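Long-range contacts in glutamine--tRNA ligase (Saccharomyces cerevisiae, PDB 3TL4), which joins glutamine to its cognate tRNA at the expense of ATP, the chain here being the appended N-terminal tRNA-binding domain of the enzyme: residues 122-127 / 169-173; 140-144 / 183-187. All blocks are in the same frame, centred on the assembly; numbering follows the deposited sequence.

Contact 1 (122-127 / 169-173)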
ATOM      1  N   VAL A 122       2.505  -2.958  16.939  1.00 21.25           N
ATOM      2  CA  VAL A 122       3.049  -4.127  16.234  1.00 20.01           C
ATOM      3  C   VAL A 122       3.560  -5.125  17.277  1.00 22.69           C
ATOM      4  O   VAL A 122       3.225  -6.305  17.246  1.00 26.45           O
ATOM      5  CB  VAL A 122       4.187  -3.750  15.227  1.00 22.52           C
ATOM      6  CG1 VAL A 122       4.791  -4.992  14.595  1.00 18.20           C
ATOM      7  CG2 VAL A 122       3.676  -2.805  14.137  1.00 14.82           C
ATOM      8  N   ARG A 123       4.343  -4.621  18.226  1.00 26.57           N
ATOM      9  CA  ARG A 123       4.932  -5.431  19.291  1.00 29.09           C
ATOM     10  C   ARG A 123       3.870  -6.164  20.123  1.00 26.93           C
ATOM     11  O   ARG A 123       4.018  -7.334  20.437  1.00 25.98           O
ATOM     12  CB  ARG A 123       5.813  -4.541  20.181  1.00 29.58           C
ATOM     13  CG  ARG A 123       6.505  -5.245  21.340  1.00 32.78           C
ATOM     14  CD  ARG A 123       7.753  -4.459  21.812  1.00 31.69           C
ATOM     15  NE  ARG A 123       8.967  -5.105  21.325  1.00 42.59           N
ATOM     16  CZ  ARG A 123       9.904  -4.505  20.605  1.00 40.20           C
ATOM     17  NH1 ARG A 123       9.791  -3.224  20.298  1.00 34.98           N
ATOM     18  NH2 ARG A 123      10.962  -5.193  20.214  1.00 41.09           N
ATOM     19  N   ASN A 124       2.799  -5.472  20.484  1.00 23.61           N
ATOM     20  CA  ASN A 124       1.701  -6.124  21.185  1.00 27.11           C
ATOM     21  C   ASN A 124       1.152  -7.297  20.387  1.00 23.24           C
ATOM     22  O   ASN A 124       0.988  -8.387  20.922  1.00 21.11           O
ATOM     23  CB  ASN A 124       0.566  -5.135  21.501  1.00 28.16           C
ATOM     24  CG  ASN A 124       0.969  -4.088  22.537  1.00 41.81           C
ATOM     25  OD1 ASN A 124       1.888  -4.308  23.335  1.00 45.72           O
ATOM     26  ND2 ASN A 124       0.278  -2.942  22.530  1.00 41.73           N
ATOM     27  N   TYR A 125       0.855  -7.062  19.109  1.00 24.30           N
ATOM     28  CA  TYR A 125       0.284  -8.108  18.257  1.00 20.02           C
ATOM     29  C   TYR A 125       1.217  -9.295  18.072  1.00 18.16           C
ATOM     30  O   TYR A 125       0.777 -10.439  18.127  1.00 19.96           O
ATOM     31  CB  TYR A 125      -0.187  -7.538  16.917  1.00 24.42           C
ATOM     32  CG  TYR A 125      -1.471  -6.773  17.073  1.00 25.50           C
ATOM     33  CD1 TYR A 125      -2.642  -7.428  17.438  1.00 33.83           C
ATOM     34  CD2 TYR A 125      -1.515  -5.406  16.888  1.00 33.96           C
ATOM     35  CE1 TYR A 125      -3.826  -6.744  17.612  1.00 39.93           C
ATOM     36  CE2 TYR A 125      -2.704  -4.702  17.055  1.00 39.92           C
ATOM     37  CZ  TYR A 125      -3.853  -5.379  17.418  1.00 43.65           C
ATOM     38  OH  TYR A 125      -5.032  -4.689  17.583  1.00 51.37           O
ATOM     39  N   VAL A 126       2.504  -9.013  17.889  1.00 21.66           N
ATOM     40  CA  VAL A 126       3.533 -10.044  17.803  1.00 23.35           C
ATOM     41  C   VAL A 126       3.616 -10.862  19.105  1.00 29.94           C
ATOM     42  O   VAL A 126       3.686 -12.096  19.076  1.00 29.39           O
ATOM     43  CB  VAL A 126       4.921  -9.414  17.504  1.00 20.04           C
ATOM     44  CG1 VAL A 126       6.034 -10.442  17.690  1.00 19.15           C
ATOM     45  CG2 VAL A 126       4.948  -8.794  16.102  1.00 16.85           C
HETATM   46  N   MSE A 127       3.597 -10.171  20.241  1.00 26.95           N
HETATM   47  CA  MSE A 127       3.642 -10.834  21.550  1.00 28.80           C
HETATM   48  C   MSE A 127       2.482 -11.797  21.740  1.00 19.13           C
HETATM   49  O   MSE A 127       2.662 -12.915  22.211  1.00 19.53           O
HETATM   50  CB  MSE A 127       3.612  -9.808  22.682  1.00 25.57           C
HETATM   51  CG  MSE A 127       4.852  -8.962  22.767  1.00 34.82           C
HETATM   52 SE   MSE A 127       4.833  -7.810  24.345  1.00 82.17          SE
HETATM   53  CE  MSE A 127       4.918  -9.200  25.718  1.00115.76           C
ATOM     54  N   ILE A 169      11.084  -6.449  15.130  1.00 30.88           N
ATOM     55  CA  ILE A 169      10.318  -6.623  16.357  1.00 32.79           C
ATOM     56  C   ILE A 169      10.128  -8.103  16.679  1.00 29.58           C
ATOM     57  O   ILE A 169      10.153  -8.498  17.848  1.00 25.16           O
ATOM     58  CB  ILE A 169       8.982  -5.889  16.313  1.00 30.70           C
ATOM     59  CG1 ILE A 169       9.223  -4.373  16.284  1.00 34.32           C
ATOM     60  CG2 ILE A 169       8.149  -6.280  17.508  1.00 18.28           C
ATOM     61  CD1 ILE A 169       8.074  -3.594  15.658  1.00 35.28           C
ATOM     62  N   ILE A 170       9.969  -8.919  15.640  1.00 22.42           N
ATOM     63  CA  ILE A 170       9.905 -10.368  15.810  1.00 22.75           C
ATOM     64  C   ILE A 170      11.201 -10.970  16.335  1.00 22.12           C
ATOM     65  O   ILE A 170      11.178 -11.774  17.263  1.00 22.17           O
ATOM     66  CB  ILE A 170       9.539 -11.090  14.512  1.00 24.36           C
ATOM     67  CG1 ILE A 170       8.089 -10.786  14.148  1.00 22.76           C
ATOM     68  CG2 ILE A 170       9.754 -12.592  14.677  1.00 24.04           C
ATOM     69  CD1 ILE A 170       7.693 -11.238  12.766  1.00 17.28           C
ATOM     70  N   ASP A 171      12.325 -10.596  15.728  1.00 27.27           N
ATOM     71  CA  ASP A 171      13.630 -11.044  16.205  1.00 21.52           C
ATOM     72  C   ASP A 171      13.822 -10.729  17.694  1.00 22.63           C
ATOM     73  O   ASP A 171      14.286 -11.571  18.457  1.00 25.92           O
ATOM     74  CB  ASP A 171      14.761 -10.436  15.369  1.00 24.02           C
ATOM     75  CG  ASP A 171      14.845 -11.038  13.956  1.00 38.50           C
ATOM     76  OD1 ASP A 171      14.261 -12.123  13.714  1.00 37.10           O
ATOM     77  OD2 ASP A 171      15.503 -10.426  13.083  1.00 42.87           O
ATOM     78  N   GLN A 172      13.443  -9.528  18.116  1.00 19.38           N
ATOM     79  CA  GLN A 172      13.574  -9.153  19.518  1.00 19.29           C
ATOM     80  C   GLN A 172      12.680  -9.986  20.436  1.00 17.04           C
ATOM     81  O   GLN A 172      13.102 -10.440  21.482  1.00 24.67           O
ATOM     82  CB  GLN A 172      13.218  -7.693  19.702  1.00 21.90           C
ATOM     83  CG  GLN A 172      13.989  -6.715  18.850  1.00 27.25           C
ATOM     84  CD  GLN A 172      13.500  -5.298  19.097  1.00 40.74           C
ATOM     85  OE1 GLN A 172      13.641  -4.768  20.202  1.00 51.46           O
ATOM     86  NE2 GLN A 172      12.886  -4.693  18.090  1.00 33.76           N
ATOM     87  N   GLU A 173      11.432 -10.167  20.051  1.00 20.10           N
ATOM     88  CA  GLU A 173      10.495 -10.899  20.892  1.00 18.10           C
ATOM     89  C   GLU A 173      10.827 -12.377  20.983  1.00 22.74           C
ATOM     90  O   GLU A 173      10.653 -12.988  22.023  1.00 28.68           O
ATOM     91  CB  GLU A 173       9.073 -10.696  20.392  1.00 16.49           C
ATOM     92  CG  GLU A 173       8.618  -9.237  20.529  1.00 20.03           C
ATOM     93  CD  GLU A 173       8.712  -8.756  21.962  1.00 27.33           C
ATOM     94  OE1 GLU A 173       8.256  -9.498  22.859  1.00 30.67           O
ATOM     95  OE2 GLU A 173       9.246  -7.650  22.195  1.00 30.94           O
TER
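Arg123 meets Glu173 edge-on, its NE donating to OE2 over 2.7 Å in a nearly straight salt bridge (N-H...O 171°). The carboxylate oxygen sits in the guanidinium plane, yet the donor comes from the anti side of OE2 and 33° out of the carboxylate plane; Lys176 forms a second salt bridge to the same oxygen, while Glu119 pairs with Arg123 NH1. With CG anti to the backbone N and a bend at chi3, the arginine reaches across to helix 166-178, and Ile169 CG2 lies 3.9 Å above the centre of one guanidinium face. Helices 119-132 and 166-178 pack within an all-helical part of the tRNA-binding domain, their short segments crossing at -51° with axes 10.0 Å apart. Replacing Arg123 by an alanine would remove one of the two salt bridges named here at Glu173 OE2 and is likely to leave Glu119 without this partner and Ile169 CG2 without its cover. Beneath the polar pair, Val122 CG1 touches Ile169 CD1 at 3.7 Å, the two side chains roughly perpendicular. Val126 CG1 lies against both Ile170 CG1 (4.1 Å) and Glu173 CG (4.0 Å), and Val152 of helix 145-153 adjoins this apolar layer.

Contact 2 (140-144 / 183-187)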
ATOM      1  N   GLU A 140      10.217 -25.683  17.881  1.00 21.15           N
ATOM      2  CA  GLU A 140      10.872 -25.527  16.578  1.00 20.04           C
ATOM      3  C   GLU A 140      12.006 -24.494  16.611  1.00 27.03           C
ATOM      4  O   GLU A 140      12.945 -24.544  15.803  1.00 19.79           O
ATOM      5  CB  GLU A 140       9.826 -25.158  15.519  1.00 29.76           C
ATOM      6  CG  GLU A 140       8.674 -26.179  15.383  1.00 34.83           C
ATOM      7  CD  GLU A 140       9.136 -27.544  14.856  1.00 38.49           C
ATOM      8  OE1 GLU A 140       9.998 -27.576  13.945  1.00 37.49           O
ATOM      9  OE2 GLU A 140       8.650 -28.579  15.367  1.00 38.58           O
ATOM     10  N   ARG A 141      11.903 -23.565  17.562  1.00 23.37           N
ATOM     11  CA  ARG A 141      12.906 -22.536  17.786  1.00 16.17           C
ATOM     12  C   ARG A 141      13.105 -21.648  16.579  1.00 21.63           C
ATOM     13  O   ARG A 141      12.138 -21.267  15.936  1.00 22.00           O
ATOM     14  CB  ARG A 141      14.230 -23.143  18.264  1.00 16.10           C
ATOM     15  CG  ARG A 141      14.094 -23.793  19.638  1.00 17.22           C
ATOM     16  CD  ARG A 141      15.416 -24.354  20.146  1.00 16.54           C
ATOM     17  NE  ARG A 141      16.417 -23.303  20.282  1.00 17.51           N
ATOM     18  CZ  ARG A 141      16.436 -22.390  21.254  1.00 20.09           C
ATOM     19  NH1 ARG A 141      15.505 -22.391  22.215  1.00 20.30           N
ATOM     20  NH2 ARG A 141      17.401 -21.479  21.273  1.00 14.07           N
ATOM     21  N   TYR A 142      14.357 -21.315  16.274  1.00 23.32           N
ATOM     22  CA  TYR A 142      14.631 -20.288  15.277  1.00 16.88           C
ATOM     23  C   TYR A 142      14.283 -20.670  13.838  1.00 24.15           C
ATOM     24  O   TYR A 142      14.040 -19.794  13.009  1.00 25.62           O
ATOM     25  CB  TYR A 142      16.069 -19.774  15.382  1.00 13.48           C
ATOM     26  CG  TYR A 142      16.304 -18.883  16.580  1.00 16.07           C
ATOM     27  CD1 TYR A 142      16.819 -19.398  17.766  1.00 16.24           C
ATOM     28  CD2 TYR A 142      16.001 -17.530  16.535  1.00 19.79           C
ATOM     29  CE1 TYR A 142      17.028 -18.598  18.862  1.00 17.02           C
ATOM     30  CE2 TYR A 142      16.216 -16.718  17.627  1.00 19.24           C
ATOM     31  CZ  TYR A 142      16.736 -17.262  18.786  1.00 20.21           C
ATOM     32  OH  TYR A 142      16.955 -16.467  19.884  1.00 23.67           O
ATOM     33  N   LYS A 143      14.246 -21.969  13.550  1.00 21.49           N
ATOM     34  CA  LYS A 143      13.774 -22.461  12.258  1.00 25.90           C
ATOM     35  C   LYS A 143      12.365 -21.975  11.899  1.00 24.53           C
ATOM     36  O   LYS A 143      11.981 -21.966  10.728  1.00 26.94           O
ATOM     37  CB  LYS A 143      13.793 -23.991  12.226  1.00 32.80           C
ATOM     38  CG  LYS A 143      15.180 -24.603  12.330  1.00 39.60           C
ATOM     39  CD  LYS A 143      15.098 -26.121  12.369  1.00 50.38           C
ATOM     40  CE  LYS A 143      16.495 -26.762  12.358  1.00 54.35           C
ATOM     41  NZ  LYS A 143      17.278 -26.537  13.617  1.00 50.03           N
ATOM     42  N   LEU A 144      11.598 -21.574  12.901  1.00 18.59           N
ATOM     43  CA  LEU A 144      10.210 -21.175  12.687  1.00 19.72           C
ATOM     44  C   LEU A 144      10.056 -19.676  12.441  1.00 22.43           C
ATOM     45  O   LEU A 144       8.987 -19.213  12.057  1.00 22.46           O
ATOM     46  CB  LEU A 144       9.343 -21.609  13.882  1.00 29.56           C
ATOM     47  CG  LEU A 144       7.827 -21.452  13.767  1.00 30.65           C
ATOM     48  CD1 LEU A 144       7.336 -21.994  12.431  1.00 36.52           C
ATOM     49  CD2 LEU A 144       7.104 -22.135  14.930  1.00 25.57           C
ATOM     50  N   GLU A 183      23.457 -24.534  20.147  1.00 28.08           N
ATOM     51  CA  GLU A 183      23.743 -25.731  19.357  1.00 34.86           C
ATOM     52  C   GLU A 183      22.460 -26.328  18.784  1.00 38.46           C
ATOM     53  O   GLU A 183      22.483 -26.988  17.744  1.00 36.81           O
ATOM     54  CB  GLU A 183      24.514 -26.779  20.176  1.00 34.67           C
ATOM     55  CG  GLU A 183      23.680 -27.491  21.253  1.00 43.94           C
ATOM     56  CD  GLU A 183      23.334 -26.611  22.475  1.00 47.89           C
ATOM     57  OE1 GLU A 183      23.960 -25.535  22.665  1.00 48.27           O
ATOM     58  OE2 GLU A 183      22.436 -27.012  23.254  1.00 40.83           O
ATOM     59  N   ARG A 184      21.344 -26.082  19.471  1.00 35.81           N
ATOM     60  CA  ARG A 184      20.024 -26.530  19.030  1.00 29.30           C
ATOM     61  C   ARG A 184      19.621 -25.875  17.724  1.00 29.00           C
ATOM     62  O   ARG A 184      18.734 -26.368  17.022  1.00 21.18           O
ATOM     63  CB  ARG A 184      18.966 -26.171  20.069  1.00 25.62           C
ATOM     64  CG  ARG A 184      18.892 -27.100  21.264  1.00 25.86           C
ATOM     65  CD  ARG A 184      17.866 -26.564  22.259  1.00 23.02           C
ATOM     66  NE  ARG A 184      18.275 -25.255  22.748  1.00 19.51           N
ATOM     67  CZ  ARG A 184      17.693 -24.609  23.743  1.00 19.52           C
ATOM     68  NH1 ARG A 184      16.641 -25.134  24.362  1.00 20.70           N
ATOM     69  NH2 ARG A 184      18.153 -23.424  24.102  1.00 22.75           N
ATOM     70  N   ASP A 185      20.259 -24.752  17.409  1.00 26.46           N
ATOM     71  CA  ASP A 185      19.836 -23.960  16.262  1.00 29.03           C
ATOM     72  C   ASP A 185      20.753 -24.087  15.050  1.00 34.41           C
ATOM     73  O   ASP A 185      20.590 -23.357  14.085  1.00 31.11           O
ATOM     74  CB  ASP A 185      19.680 -22.494  16.662  1.00 23.94           C
ATOM     75  CG  ASP A 185      18.808 -22.328  17.886  1.00 26.50           C
ATOM     76  OD1 ASP A 185      19.284 -21.749  18.882  1.00 27.06           O
ATOM     77  OD2 ASP A 185      17.654 -22.801  17.857  1.00 27.20           O
ATOM     78  N   LEU A 186      21.696 -25.023  15.091  1.00 38.95           N
ATOM     79  CA  LEU A 186      22.608 -25.225  13.964  1.00 47.82           C
ATOM     80  C   LEU A 186      21.965 -25.717  12.655  1.00 50.20           C
ATOM     81  O   LEU A 186      21.098 -26.600  12.649  1.00 52.72           O
ATOM     82  CB  LEU A 186      23.774 -26.130  14.363  1.00 55.63           C
ATOM     83  CG  LEU A 186      24.850 -25.412  15.179  1.00 60.50           C
ATOM     84  CD1 LEU A 186      26.162 -26.172  15.081  1.00 63.14           C
ATOM     85  CD2 LEU A 186      25.019 -23.975  14.687  1.00 57.95           C
ATOM     86  N   ILE A 187      22.407 -25.115  11.553  1.00 50.31           N
ATOM     87  CA  ILE A 187      22.008 -25.507  10.202  1.00 51.40           C
ATOM     88  C   ILE A 187      23.237 -25.569   9.290  1.00 56.08           C
ATOM     89  O   ILE A 187      23.525 -26.598   8.683  1.00 58.47           O
ATOM     90  CB  ILE A 187      21.013 -24.502   9.605  1.00 43.53           C
ATOM     91  CG1 ILE A 187      19.738 -24.455  10.445  1.00 46.92           C
ATOM     92  CG2 ILE A 187      20.690 -24.855   8.164  1.00 37.21           C
ATOM     93  CD1 ILE A 187      18.766 -23.412   9.991  1.00 49.55           C
TER
HETATM   94  O   HOH W   1      16.509 -23.553  15.651  1.00 33.00           O
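The guanidinium groups of Arg141 and Arg184 lie flat on one another, centres 3.5 Å apart and planes 11° from parallel, while the carboxylate of Asp185 occupies the edge of the Arg141 group. The stack is offset: Arg184 NH2 stands over the rim of the Arg141 plane. Two like charges tolerate this closeness probably because acids attend both, Asp182 forming a salt bridge with Arg184 and Asp185 one with Arg141. The second of these is a side-on, bidentate pairing with the planes nearly coplanar. Arg141 NH2 gives the straighter bond, 3.1 Å to the syn lone pair of Asp185 OD1, whereas NE reaches OD2 at 2.8 Å but bent (148°). The bend at chi3 (61°) turns the NE/NH2 edge of the head toward Asp185. Asp185 OD2 also lies at the ring edge of Tyr142, 3.5 Å from CD1, with the carboxylate almost perpendicular to the ring. A water donates to Asp185 OD2 over 2.6 Å and accepts weakly from Lys143 N. Arg141, with positive phi, is the first residue to leave the helical conformation after helix 134-140. The contact joins the short link between helices 134-140 and 145-153 to the C-terminal tail of this construct, and Tyr142 packs on Val174, Leu175 and Leu178 of helix 166-178, its hydroxyl hydrogen-bonded to Gly179 O.

Overall arrangement
Contacts 1 and 2 illustrate how one helix and its tail can be tied down in succession. Residues 169-173 lie on helix 166-178 and residues 183-187 in the tail beyond it, while their partners follow the same chain order, so the segments alternate along the sequence. The centres are 19 Å apart and the nearest atoms about 6 Å, without touching. Contact 1 is buried, at 21 Å from the centre of the chain; contact 2 is a surface contact farther out, at 33 Å, on the same side. Both join the two parts of the family's non-specific RNA-binding region, consistent with a domain that binds tRNA. Neither involves a bound ligand, and this tRNA-binding domain is only part of the synthetase.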